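Long-range contacts in minor capsid protein (Cafeteriavirus-dependent mavirus, PDB 6G42), which forms the pentons of the mavirus virophage capsid, assembling as a pentamer of subunits with a single jelly-roll fold: residues G26-V32 with P288-P293; R62-P68 with G101-Y106; R163-N167 with E196-P200; I201-I206 with F234-Y240. One frame throughout, in Å; residues are numbered along the deposited sequence.

Interaction 1. Residues G26-V32 with P288-P293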
# COMPACT_ATOMS: atom_id res chain seq x y z
N GLY C 26 -20.95 18.48 -21.98
CA GLY C 26 -21.19 17.22 -22.66
C GLY C 26 -22.65 16.94 -22.97
O GLY C 26 -23.08 15.79 -22.94
N SER C 27 -23.41 18.00 -23.28
CA SER C 27 -24.84 17.92 -23.62
C SER C 27 -25.17 16.92 -24.73
O SER C 27 -26.17 16.22 -24.67
CB SER C 27 -25.35 19.29 -24.08
OG SER C 27 -25.36 20.22 -23.02
N TYR C 28 -24.31 16.89 -25.75
CA TYR C 28 -24.55 16.08 -26.95
C TYR C 28 -24.38 14.59 -26.68
O TYR C 28 -24.95 13.77 -27.40
CB TYR C 28 -23.65 16.52 -28.11
CG TYR C 28 -23.76 18.00 -28.49
CD1 TYR C 28 -24.83 18.81 -28.05
CD2 TYR C 28 -22.80 18.59 -29.34
CE1 TYR C 28 -24.91 20.15 -28.41
CE2 TYR C 28 -22.90 19.93 -29.71
CZ TYR C 28 -23.95 20.70 -29.24
OH TYR C 28 -24.06 22.03 -29.59
N LYS C 29 -23.60 14.26 -25.65
CA LYS C 29 -23.35 12.88 -25.23
C LYS C 29 -22.74 12.05 -26.36
O LYS C 29 -23.20 10.95 -26.65
CB LYS C 29 -24.62 12.23 -24.67
CG LYS C 29 -25.27 13.05 -23.57
CD LYS C 29 -25.86 12.18 -22.47
CE LYS C 29 -26.46 13.03 -21.35
NZ LYS C 29 -25.48 13.33 -20.27
N ARG C 30 -21.69 12.60 -26.98
CA ARG C 30 -20.97 11.92 -28.05
C ARG C 30 -20.17 10.77 -27.44
O ARG C 30 -19.37 11.00 -26.53
CB ARG C 30 -20.02 12.87 -28.79
CG ARG C 30 -19.33 12.22 -29.99
CD ARG C 30 -18.52 13.21 -30.82
NE ARG C 30 -19.33 14.35 -31.25
CZ ARG C 30 -20.20 14.36 -32.26
NH1 ARG C 30 -20.42 13.27 -33.00
NH2 ARG C 30 -20.87 15.48 -32.54
N PRO C 31 -20.38 9.52 -27.92
CA PRO C 31 -19.62 8.41 -27.38
C PRO C 31 -18.11 8.53 -27.59
O PRO C 31 -17.67 9.07 -28.61
CB PRO C 31 -20.17 7.20 -28.14
CG PRO C 31 -21.53 7.60 -28.56
CD PRO C 31 -21.43 9.06 -28.86
N VAL C 32 -17.34 8.04 -26.62
CA VAL C 32 -15.89 7.95 -26.75
C VAL C 32 -15.60 6.85 -27.75
O VAL C 32 -15.84 5.67 -27.47
CB VAL C 32 -15.20 7.64 -25.40
CG1 VAL C 32 -13.73 7.31 -25.60
CG2 VAL C 32 -15.34 8.82 -24.45
N PRO C 288 -22.88 4.09 -23.12
CA PRO C 288 -21.53 4.50 -23.54
C PRO C 288 -20.89 5.56 -22.64
O PRO C 288 -21.60 6.35 -22.00
CB PRO C 288 -21.76 5.06 -24.95
CG PRO C 288 -23.20 5.46 -25.00
CD PRO C 288 -23.91 4.90 -23.80
N LEU C 289 -19.56 5.54 -22.59
CA LEU C 289 -18.78 6.61 -21.98
C LEU C 289 -18.82 7.83 -22.91
O LEU C 289 -18.51 7.71 -24.10
CB LEU C 289 -17.33 6.17 -21.75
CG LEU C 289 -16.38 7.20 -21.13
CD1 LEU C 289 -16.81 7.56 -19.71
CD2 LEU C 289 -14.95 6.67 -21.15
N THR C 290 -19.18 8.99 -22.37
CA THR C 290 -19.38 10.20 -23.19
C THR C 290 -18.33 11.26 -22.93
O THR C 290 -17.75 11.32 -21.85
CB THR C 290 -20.80 10.79 -23.02
OG1 THR C 290 -20.99 11.22 -21.67
CG2 THR C 290 -21.87 9.75 -23.37
N LEU C 291 -18.08 12.10 -23.93
CA LEU C 291 -17.09 13.18 -23.87
C LEU C 291 -17.62 14.44 -23.15
O LEU C 291 -18.81 14.77 -23.23
CB LEU C 291 -16.64 13.58 -25.28
CG LEU C 291 -15.89 12.53 -26.10
CD1 LEU C 291 -15.81 12.92 -27.56
CD2 LEU C 291 -14.49 12.32 -25.54
N LEU C 292 -16.71 15.11 -22.44
CA LEU C 292 -16.87 16.50 -22.05
C LEU C 292 -16.06 17.35 -23.03
O LEU C 292 -15.27 16.81 -23.80
CB LEU C 292 -16.37 16.72 -20.62
CG LEU C 292 -17.01 15.86 -19.53
CD1 LEU C 292 -16.32 16.08 -18.19
CD2 LEU C 292 -18.50 16.15 -19.41
N PRO C 293 -16.24 18.68 -23.01
CA PRO C 293 -15.36 19.54 -23.81
C PRO C 293 -13.86 19.43 -23.44
O PRO C 293 -13.00 19.60 -24.31
CB PRO C 293 -15.89 20.95 -23.53
CG PRO C 293 -17.31 20.75 -23.19
CD PRO C 293 -17.37 19.45 -22.45
O HOH W 1 -20.84 14.85 -25.61

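Interaction 2. Residues R62-P68 with G101-Y106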
# COMPACT_ATOMS: atom_id res chain seq x y z
N ARG C 62 -17.06 12.43 -16.67
CA ARG C 62 -18.08 12.45 -15.61
C ARG C 62 -18.74 11.08 -15.48
O ARG C 62 -19.01 10.42 -16.49
CB ARG C 62 -19.14 13.50 -15.90
CG ARG C 62 -19.81 14.02 -14.64
CD ARG C 62 -21.09 14.77 -14.93
NE ARG C 62 -21.61 15.42 -13.73
CZ ARG C 62 -22.81 16.00 -13.63
NH1 ARG C 62 -23.65 16.03 -14.67
NH2 ARG C 62 -23.18 16.55 -12.48
N LEU C 63 -18.99 10.65 -14.25
CA LEU C 63 -19.64 9.37 -13.98
C LEU C 63 -20.75 9.54 -12.94
O LEU C 63 -20.61 10.34 -12.01
CB LEU C 63 -18.63 8.34 -13.50
CG LEU C 63 -17.57 7.86 -14.50
CD1 LEU C 63 -16.56 6.97 -13.80
CD2 LEU C 63 -18.18 7.12 -15.69
N PRO C 64 -21.86 8.79 -13.09
CA PRO C 64 -22.91 8.85 -12.08
C PRO C 64 -22.55 8.11 -10.80
O PRO C 64 -21.80 7.13 -10.83
CB PRO C 64 -24.10 8.18 -12.77
CG PRO C 64 -23.51 7.29 -13.80
CD PRO C 64 -22.26 7.98 -14.26
N LEU C 65 -23.09 8.60 -9.69
CA LEU C 65 -22.86 8.04 -8.37
C LEU C 65 -24.00 7.15 -7.85
O LEU C 65 -23.78 6.31 -6.98
CB LEU C 65 -22.61 9.17 -7.37
CG LEU C 65 -21.56 10.23 -7.72
CD1 LEU C 65 -21.21 11.04 -6.48
CD2 LEU C 65 -20.29 9.62 -8.29
N PHE C 66 -25.22 7.33 -8.38
CA PHE C 66 -26.41 6.62 -7.89
C PHE C 66 -27.43 6.46 -9.03
O PHE C 66 -27.47 7.27 -9.96
CB PHE C 66 -27.03 7.38 -6.71
CG PHE C 66 -28.09 6.62 -5.98
CD1 PHE C 66 -27.75 5.56 -5.14
CD2 PHE C 66 -29.44 6.96 -6.10
CE1 PHE C 66 -28.73 4.85 -4.45
CE2 PHE C 66 -30.42 6.26 -5.41
CZ PHE C 66 -30.07 5.20 -4.59
N LYS C 67 -28.24 5.40 -8.95
CA LYS C 67 -29.24 5.07 -9.97
C LYS C 67 -30.51 4.54 -9.29
O LYS C 67 -30.63 3.33 -9.10
CB LYS C 67 -28.67 4.02 -10.92
CG LYS C 67 -29.58 3.65 -12.09
CD LYS C 67 -29.00 2.48 -12.85
CE LYS C 67 -29.67 2.28 -14.19
NZ LYS C 67 -28.89 1.33 -15.03
N PRO C 68 -31.45 5.44 -8.93
CA PRO C 68 -32.65 5.10 -8.13
C PRO C 68 -33.54 3.94 -8.61
O PRO C 68 -34.21 3.33 -7.79
CB PRO C 68 -33.46 6.39 -8.16
CG PRO C 68 -32.44 7.46 -8.28
CD PRO C 68 -31.40 6.90 -9.19
N GLY C 101 -31.63 8.66 -15.89
CA GLY C 101 -32.03 7.94 -14.67
C GLY C 101 -31.02 7.93 -13.52
O GLY C 101 -31.14 7.11 -12.60
N TYR C 102 -30.06 8.86 -13.55
CA TYR C 102 -28.92 8.88 -12.63
C TYR C 102 -28.89 10.14 -11.76
O TYR C 102 -29.48 11.16 -12.11
CB TYR C 102 -27.60 8.84 -13.41
CG TYR C 102 -27.32 7.56 -14.18
CD1 TYR C 102 -27.06 6.36 -13.51
CD2 TYR C 102 -27.27 7.57 -15.57
CE1 TYR C 102 -26.79 5.20 -14.22
CE2 TYR C 102 -26.99 6.41 -16.28
CZ TYR C 102 -26.75 5.23 -15.61
OH TYR C 102 -26.48 4.10 -16.34
N MET C 103 -28.19 10.04 -10.63
CA MET C 103 -27.83 11.18 -9.78
C MET C 103 -26.31 11.22 -9.65
O MET C 103 -25.64 10.22 -9.90
CB MET C 103 -28.48 11.08 -8.41
CG MET C 103 -30.00 11.20 -8.44
SD MET C 103 -30.80 10.56 -6.95
CE MET C 103 -30.15 11.69 -5.71
N TYR C 104 -25.78 12.38 -9.27
CA TYR C 104 -24.34 12.66 -9.35
C TYR C 104 -23.69 13.19 -8.06
O TYR C 104 -22.55 13.66 -8.09
CB TYR C 104 -24.09 13.63 -10.52
CG TYR C 104 -24.39 13.01 -11.87
CD1 TYR C 104 -25.69 12.96 -12.38
CD2 TYR C 104 -23.36 12.45 -12.64
CE1 TYR C 104 -25.96 12.38 -13.61
CE2 TYR C 104 -23.62 11.86 -13.87
CZ TYR C 104 -24.92 11.83 -14.35
OH TYR C 104 -25.17 11.24 -15.58
N ASP C 105 -24.38 13.06 -6.94
CA ASP C 105 -23.92 13.62 -5.66
C ASP C 105 -24.60 12.88 -4.51
O ASP C 105 -25.83 12.81 -4.45
CB ASP C 105 -24.25 15.11 -5.61
CG ASP C 105 -23.53 15.85 -4.49
OD1 ASP C 105 -23.42 15.31 -3.36
OD2 ASP C 105 -23.09 16.98 -4.73
N TYR C 106 -23.81 12.33 -3.58
CA TYR C 106 -24.35 11.60 -2.43
C TYR C 106 -25.03 12.49 -1.39
O TYR C 106 -25.75 11.98 -0.54
CB TYR C 106 -23.28 10.71 -1.77
CG TYR C 106 -22.87 9.54 -2.65
CD1 TYR C 106 -23.81 8.57 -3.04
CD2 TYR C 106 -21.57 9.39 -3.10
CE1 TYR C 106 -23.46 7.52 -3.86
CE2 TYR C 106 -21.21 8.33 -3.91
CZ TYR C 106 -22.15 7.40 -4.28
OH TYR C 106 -21.79 6.35 -5.10

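Interaction 3. Residues R163-N167 with E196-P200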
# COMPACT_ATOMS: atom_id res chain seq x y z
N ARG C 163 -31.60 -1.12 4.74
CA ARG C 163 -30.77 -1.92 5.65
C ARG C 163 -29.44 -2.33 5.01
O ARG C 163 -28.38 -2.09 5.58
CB ARG C 163 -31.56 -3.17 6.07
CG ARG C 163 -30.79 -4.25 6.84
CD ARG C 163 -30.44 -3.80 8.23
NE ARG C 163 -29.99 -4.93 9.05
CZ ARG C 163 -28.73 -5.29 9.25
NH1 ARG C 163 -27.70 -4.63 8.69
NH2 ARG C 163 -28.47 -6.35 10.02
N VAL C 164 -29.52 -2.94 3.83
CA VAL C 164 -28.33 -3.47 3.16
C VAL C 164 -27.39 -2.34 2.73
O VAL C 164 -26.19 -2.37 3.04
CB VAL C 164 -28.70 -4.39 1.97
CG1 VAL C 164 -27.46 -4.83 1.20
CG2 VAL C 164 -29.42 -5.63 2.47
N ASP C 165 -27.93 -1.34 2.03
CA ASP C 165 -27.10 -0.26 1.48
C ASP C 165 -26.57 0.74 2.52
O ASP C 165 -25.60 1.44 2.25
CB ASP C 165 -27.84 0.47 0.35
CG ASP C 165 -27.98 -0.39 -0.90
OD1 ASP C 165 -27.50 -1.54 -0.94
OD2 ASP C 165 -28.59 0.10 -1.88
N PHE C 166 -27.19 0.79 3.70
CA PHE C 166 -26.67 1.57 4.84
C PHE C 166 -26.44 0.66 6.06
O PHE C 166 -26.81 0.98 7.18
CB PHE C 166 -27.61 2.74 5.16
CG PHE C 166 -27.88 3.63 3.98
CD1 PHE C 166 -28.92 3.36 3.10
CD2 PHE C 166 -27.09 4.74 3.73
CE1 PHE C 166 -29.17 4.17 2.00
CE2 PHE C 166 -27.34 5.57 2.64
CZ PHE C 166 -28.38 5.28 1.78
N ASN C 167 -25.78 -0.47 5.79
CA ASN C 167 -25.56 -1.56 6.75
C ASN C 167 -24.72 -1.24 7.99
O ASN C 167 -24.90 -1.88 9.03
CB ASN C 167 -24.94 -2.77 6.04
CG ASN C 167 -23.60 -2.46 5.38
OD1 ASN C 167 -22.57 -2.42 6.05
ND2 ASN C 167 -23.62 -2.24 4.07
N GLU C 196 -19.63 2.02 -1.86
CA GLU C 196 -19.54 0.81 -2.70
C GLU C 196 -20.88 0.10 -2.95
O GLU C 196 -21.06 -0.53 -3.98
CB GLU C 196 -18.50 -0.17 -2.13
CG GLU C 196 -18.85 -0.76 -0.76
CD GLU C 196 -17.74 -1.58 -0.14
OE1 GLU C 196 -17.08 -2.36 -0.86
OE2 GLU C 196 -17.55 -1.49 1.09
N PHE C 197 -21.80 0.19 -1.98
CA PHE C 197 -23.18 -0.36 -2.09
C PHE C 197 -24.17 0.52 -2.87
O PHE C 197 -25.29 0.09 -3.14
CB PHE C 197 -23.78 -0.58 -0.69
CG PHE C 197 -23.27 -1.82 0.01
CD1 PHE C 197 -21.98 -1.84 0.55
CD2 PHE C 197 -24.08 -2.94 0.15
CE1 PHE C 197 -21.51 -2.97 1.19
CE2 PHE C 197 -23.61 -4.07 0.80
CZ PHE C 197 -22.32 -4.09 1.32
N LEU C 198 -23.77 1.76 -3.17
CA LEU C 198 -24.61 2.75 -3.83
C LEU C 198 -24.27 2.99 -5.31
O LEU C 198 -25.16 3.26 -6.11
CB LEU C 198 -24.53 4.08 -3.06
CG LEU C 198 -24.84 4.04 -1.55
CD1 LEU C 198 -24.75 5.43 -0.95
CD2 LEU C 198 -26.20 3.45 -1.25
N THR C 199 -22.99 2.92 -5.65
CA THR C 199 -22.55 3.12 -7.04
C THR C 199 -23.19 2.11 -8.00
O THR C 199 -23.13 0.90 -7.77
CB THR C 199 -21.01 3.11 -7.20
OG1 THR C 199 -20.68 3.29 -8.59
CG2 THR C 199 -20.36 1.80 -6.72
N PRO C 200 -23.82 2.61 -9.09
CA PRO C 200 -24.37 1.72 -10.08
C PRO C 200 -23.33 1.19 -11.07
O PRO C 200 -23.66 0.31 -11.86
CB PRO C 200 -25.36 2.62 -10.82
CG PRO C 200 -24.71 3.95 -10.79
CD PRO C 200 -23.99 4.03 -9.47

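Interaction 4. Residues I201-I206 with F234-Y240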
# COMPACT_ATOMS: atom_id res chain seq x y z
N ILE C 201 -22.11 1.72 -11.02
CA ILE C 201 -21.09 1.41 -12.02
C ILE C 201 -20.23 0.23 -11.59
O ILE C 201 -19.60 0.27 -10.53
CB ILE C 201 -20.21 2.65 -12.30
CG1 ILE C 201 -21.13 3.81 -12.72
CG2 ILE C 201 -19.16 2.35 -13.37
CD1 ILE C 201 -20.43 5.10 -13.04
N SER C 202 -20.20 -0.79 -12.44
CA SER C 202 -19.46 -2.03 -12.19
C SER C 202 -18.14 -2.09 -12.95
O SER C 202 -17.07 -2.15 -12.34
CB SER C 202 -20.33 -3.23 -12.56
OG SER C 202 -19.57 -4.43 -12.58
N HIS C 203 -18.23 -2.07 -14.28
CA HIS C 203 -17.08 -2.23 -15.17
C HIS C 203 -17.07 -1.14 -16.25
O HIS C 203 -18.12 -0.55 -16.55
CB HIS C 203 -17.13 -3.60 -15.86
CG HIS C 203 -16.53 -4.71 -15.06
ND1 HIS C 203 -17.26 -5.49 -14.19
CD2 HIS C 203 -15.26 -5.20 -15.03
CE1 HIS C 203 -16.47 -6.40 -13.65
NE2 HIS C 203 -15.26 -6.25 -14.13
N ILE C 204 -15.89 -0.87 -16.81
CA ILE C 204 -15.72 -0.01 -17.98
C ILE C 204 -14.90 -0.84 -18.96
O ILE C 204 -13.82 -1.33 -18.62
CB ILE C 204 -14.96 1.30 -17.66
CG1 ILE C 204 -15.79 2.18 -16.71
CG2 ILE C 204 -14.65 2.08 -18.94
CD1 ILE C 204 -15.03 3.36 -16.13
N VAL C 205 -15.41 -0.95 -20.18
CA VAL C 205 -14.92 -1.89 -21.18
C VAL C 205 -14.53 -1.13 -22.44
O VAL C 205 -15.13 -0.11 -22.76
CB VAL C 205 -16.04 -2.91 -21.52
CG1 VAL C 205 -15.73 -3.71 -22.77
CG2 VAL C 205 -16.28 -3.84 -20.34
N ILE C 206 -13.52 -1.64 -23.13
CA ILE C 206 -13.21 -1.26 -24.51
C ILE C 206 -13.70 -2.38 -25.43
O ILE C 206 -13.28 -3.53 -25.28
CB ILE C 206 -11.69 -1.06 -24.73
CG1 ILE C 206 -11.19 0.12 -23.88
CG2 ILE C 206 -11.39 -0.81 -26.21
CD1 ILE C 206 -9.68 0.28 -23.86
N PHE C 234 -14.77 -7.97 -26.25
CA PHE C 234 -14.34 -7.21 -25.08
C PHE C 234 -12.81 -7.23 -25.11
O PHE C 234 -12.22 -8.31 -25.03
CB PHE C 234 -14.83 -7.87 -23.79
CG PHE C 234 -16.32 -7.76 -23.54
CD1 PHE C 234 -17.24 -8.38 -24.38
CD2 PHE C 234 -16.80 -7.07 -22.43
CE1 PHE C 234 -18.61 -8.29 -24.13
CE2 PHE C 234 -18.17 -6.98 -22.18
CZ PHE C 234 -19.07 -7.59 -23.03
N LEU C 235 -12.18 -6.06 -25.22
CA LEU C 235 -10.70 -5.96 -25.27
C LEU C 235 -10.02 -5.76 -23.92
O LEU C 235 -8.87 -6.17 -23.74
CB LEU C 235 -10.28 -4.86 -26.24
CG LEU C 235 -10.80 -5.00 -27.68
CD1 LEU C 235 -10.11 -3.97 -28.56
CD2 LEU C 235 -10.60 -6.40 -28.24
N THR C 236 -10.70 -5.10 -22.98
CA THR C 236 -10.29 -5.09 -21.58
C THR C 236 -11.50 -4.81 -20.68
O THR C 236 -12.49 -4.24 -21.13
CB THR C 236 -9.13 -4.09 -21.30
OG1 THR C 236 -8.59 -4.32 -19.98
CG2 THR C 236 -9.58 -2.64 -21.43
N ASN C 237 -11.40 -5.25 -19.43
CA ASN C 237 -12.41 -5.05 -18.40
C ASN C 237 -11.78 -4.32 -17.24
O ASN C 237 -11.03 -4.93 -16.47
CB ASN C 237 -12.89 -6.39 -17.85
CG ASN C 237 -13.93 -7.05 -18.72
OD1 ASN C 237 -13.78 -7.11 -19.94
ND2 ASN C 237 -14.97 -7.58 -18.09
N TYR C 238 -12.06 -3.03 -17.11
CA TYR C 238 -11.62 -2.27 -15.95
C TYR C 238 -12.74 -2.31 -14.93
O TYR C 238 -13.84 -1.85 -15.20
CB TYR C 238 -11.30 -0.83 -16.35
CG TYR C 238 -10.86 0.04 -15.20
CD1 TYR C 238 -9.53 0.08 -14.80
CD2 TYR C 238 -11.78 0.83 -14.50
CE1 TYR C 238 -9.12 0.88 -13.75
CE2 TYR C 238 -11.37 1.63 -13.44
CZ TYR C 238 -10.04 1.65 -13.07
OH TYR C 238 -9.63 2.44 -12.02
N LYS C 239 -12.46 -2.87 -13.76
CA LYS C 239 -13.37 -2.81 -12.63
C LYS C 239 -13.32 -1.42 -12.02
O LYS C 239 -12.24 -0.92 -11.71
CB LYS C 239 -13.00 -3.84 -11.57
CG LYS C 239 -14.01 -3.97 -10.43
CD LYS C 239 -15.28 -4.65 -10.92
CE LYS C 239 -16.41 -4.56 -9.92
NZ LYS C 239 -17.66 -5.04 -10.57
N TYR C 240 -14.49 -0.80 -11.83
CA TYR C 240 -14.59 0.52 -11.22
C TYR C 240 -15.03 0.43 -9.76
O TYR C 240 -15.83 -0.43 -9.39
CB TYR C 240 -15.55 1.39 -12.02
CG TYR C 240 -15.64 2.81 -11.51
CD1 TYR C 240 -14.63 3.73 -11.76
CD2 TYR C 240 -16.74 3.21 -10.74
CE1 TYR C 240 -14.71 5.03 -11.26
CE2 TYR C 240 -16.83 4.50 -10.25
CZ TYR C 240 -15.81 5.41 -10.50
OH TYR C 240 -15.92 6.69 -10.01

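Interaction 1. Residues G26-V32 with P288-P293
V32 takes the t rotamer, which sets CG2 3.8 Å from L289 CG and 3.8 Å from L291 CD2. Both leucines are buried, and I297 of strand 296-305 packs on V32 and L291. The p rotamer of T290 brings its CG2 within 3.9 Å of K29 CB. R30 is extended at chi1 and chi2, so its CD lies 4.2 Å from L291 CD1 while the guanidinium leads away; its NE is bonded to L21 O. P31 CB meets P288 CB at 4.2 Å. The backbones pair in a single bridge between P31 and T290, with hydrogen bonds from L291 N to R30 O (3.1 Å) and from V32 N to L289 O (2.8 Å). G26 to K29 form a type I turn. Water 1 accepts from R30 N (2.8 Å) and donates to L291 O (3.1 Å). The contact joins two loops of the jelly-roll domain. These backbone bonds and the apolar packing of V32, L289 and L291 carry it, with little from polar side-chain ends.

Interaction 2. Residues R62-P68 with G101-Y106
This is a buried loop-to-loop contact, close to the centre of the chain, where the loop after strand 49-62 meets the loop leading into helix 106-120. The backbones form a classic beta bulge: L65 N and F66 N both donate to M103 O, at 3.0 and 3.3 Å. M103 N returns a bond to F66 O at 2.9 Å. Aromatic rings surround this pairing. The R62 guanidinium lies flat on Y104, with CZ 4.1 Å from the ring centroid, a cation-pi contact; its NE also forms a salt bridge with D247. P64 CB lies over the opposite face of Y104, and P64 CG sits 3.8 Å from the Y102 centroid. L65 CB covers a face of Y106, whose OH makes a weak hydrogen bond to L65 O (2.7 Å). M103 SD approaches F66 CD2 at 3.9 Å, a Met-aromatic contact. D105 is the N-cap of the helix, bonding V107 N. The bulge sets the backbone register, while cation-pi and CH-pi packing fills the space between the loops.

Interaction 3. Residues R163-N167 with E196-P200
The F197 ring presents one face to the end of the N167 side chain, with N167 ND2 3.6 Å from F197 CZ. That amide is held in place by its own segment: N167 ND2 donates to V164 O at 2.8 Å. V164 O is also 3.6 Å from F197 CD2, and V164 CG1 is 3.9 Å from F197 CE2. D165 OD1 sits at the edge of the same ring, 3.8 Å from F197 CB. L198 reaches across with CD2, 3.8 Å from D165 CB and 4.2 Å from F166 CZ. F166 also meets F142 edge-to-face. The polar groups have other partners. D165 OD2 bonds Y73 OH, and K60 of a neighbouring subunit forms a salt bridge with D165 OD1 and a hydrogen bond with F197 O. Q246 of that subunit bonds N167 OD1. This is the C-terminal end of helix 160-165, with F166 the first residue to leave helical angles, packed on the loop before strand 201-207 at a subunit interface of the penton.

Interaction 4. Residues I201-I206 with F234-Y240
Strand 201-206 pairs antiparallel with strand 236-239, the two axes 4.6 Å apart at closest approach. Backbone bonding is tight in the middle: I204 N donates to Y238 O at 2.8 Å, and Y238 N donates to I204 O at 2.9 Å. At one end Y240 N reaches S202 O at 3.0 Å. Toward the other end L235 N donates to I206 O at 2.8 Å, while I206 N to T236 O is weak at 3.4 Å. The other edge of strand 201-207 pairs with strand 272-281, where S202 and H203 both face Y280 in a classic beta bulge. These strands form one antiparallel sheet of the jelly roll. S202 OG takes a bond from K239 NZ at 2.8 Å and is also hydrogen-bonded to H203 ND1 at 3.0 Å. Q298 NE2 of a neighbouring subunit also bonds S202 OG. K239 NZ is weakly bonded to S202 O at 3.4 Å, to Y282 OH and to Q298 OE1 of that subunit. H203, V205, N237 and K239 lie on one face, with K239 CD 3.7 Å from the H203 ring centroid. I204, I206, T236 and Y238 lie on the opposite one. There I206 CD1 meets T236 CG2 at 3.8 Å, and Y238 packs on I251 and F253. Beyond the last bridged pair, I201 CG2 is 3.7 Å from Y240 CD2, and Y240 OH is bonded to Q242 OE1.

In the fold
Interactions 2, 3 and 4 are buried, whereas interaction 1 is partly exposed and lies about 17 Å from the chain centre. Interaction 1 encloses the other three along the sequence and touches interaction 2 through L289 and L292. Interaction 2 lies most centrally, its centre about 8 Å from that of the chain. It also packs against interaction 3, with K67 on P200, and against interaction 4, with L63 and P64 on I201. The segments of interactions 3 and 4 adjoin at P200 and I201, and both meet the same neighbouring subunit. Chemistry follows place: antiparallel strand pairing in 4, a bulge among aromatic rings in 2, a water-bridged loop pair in 1, and side-chain packing in 3.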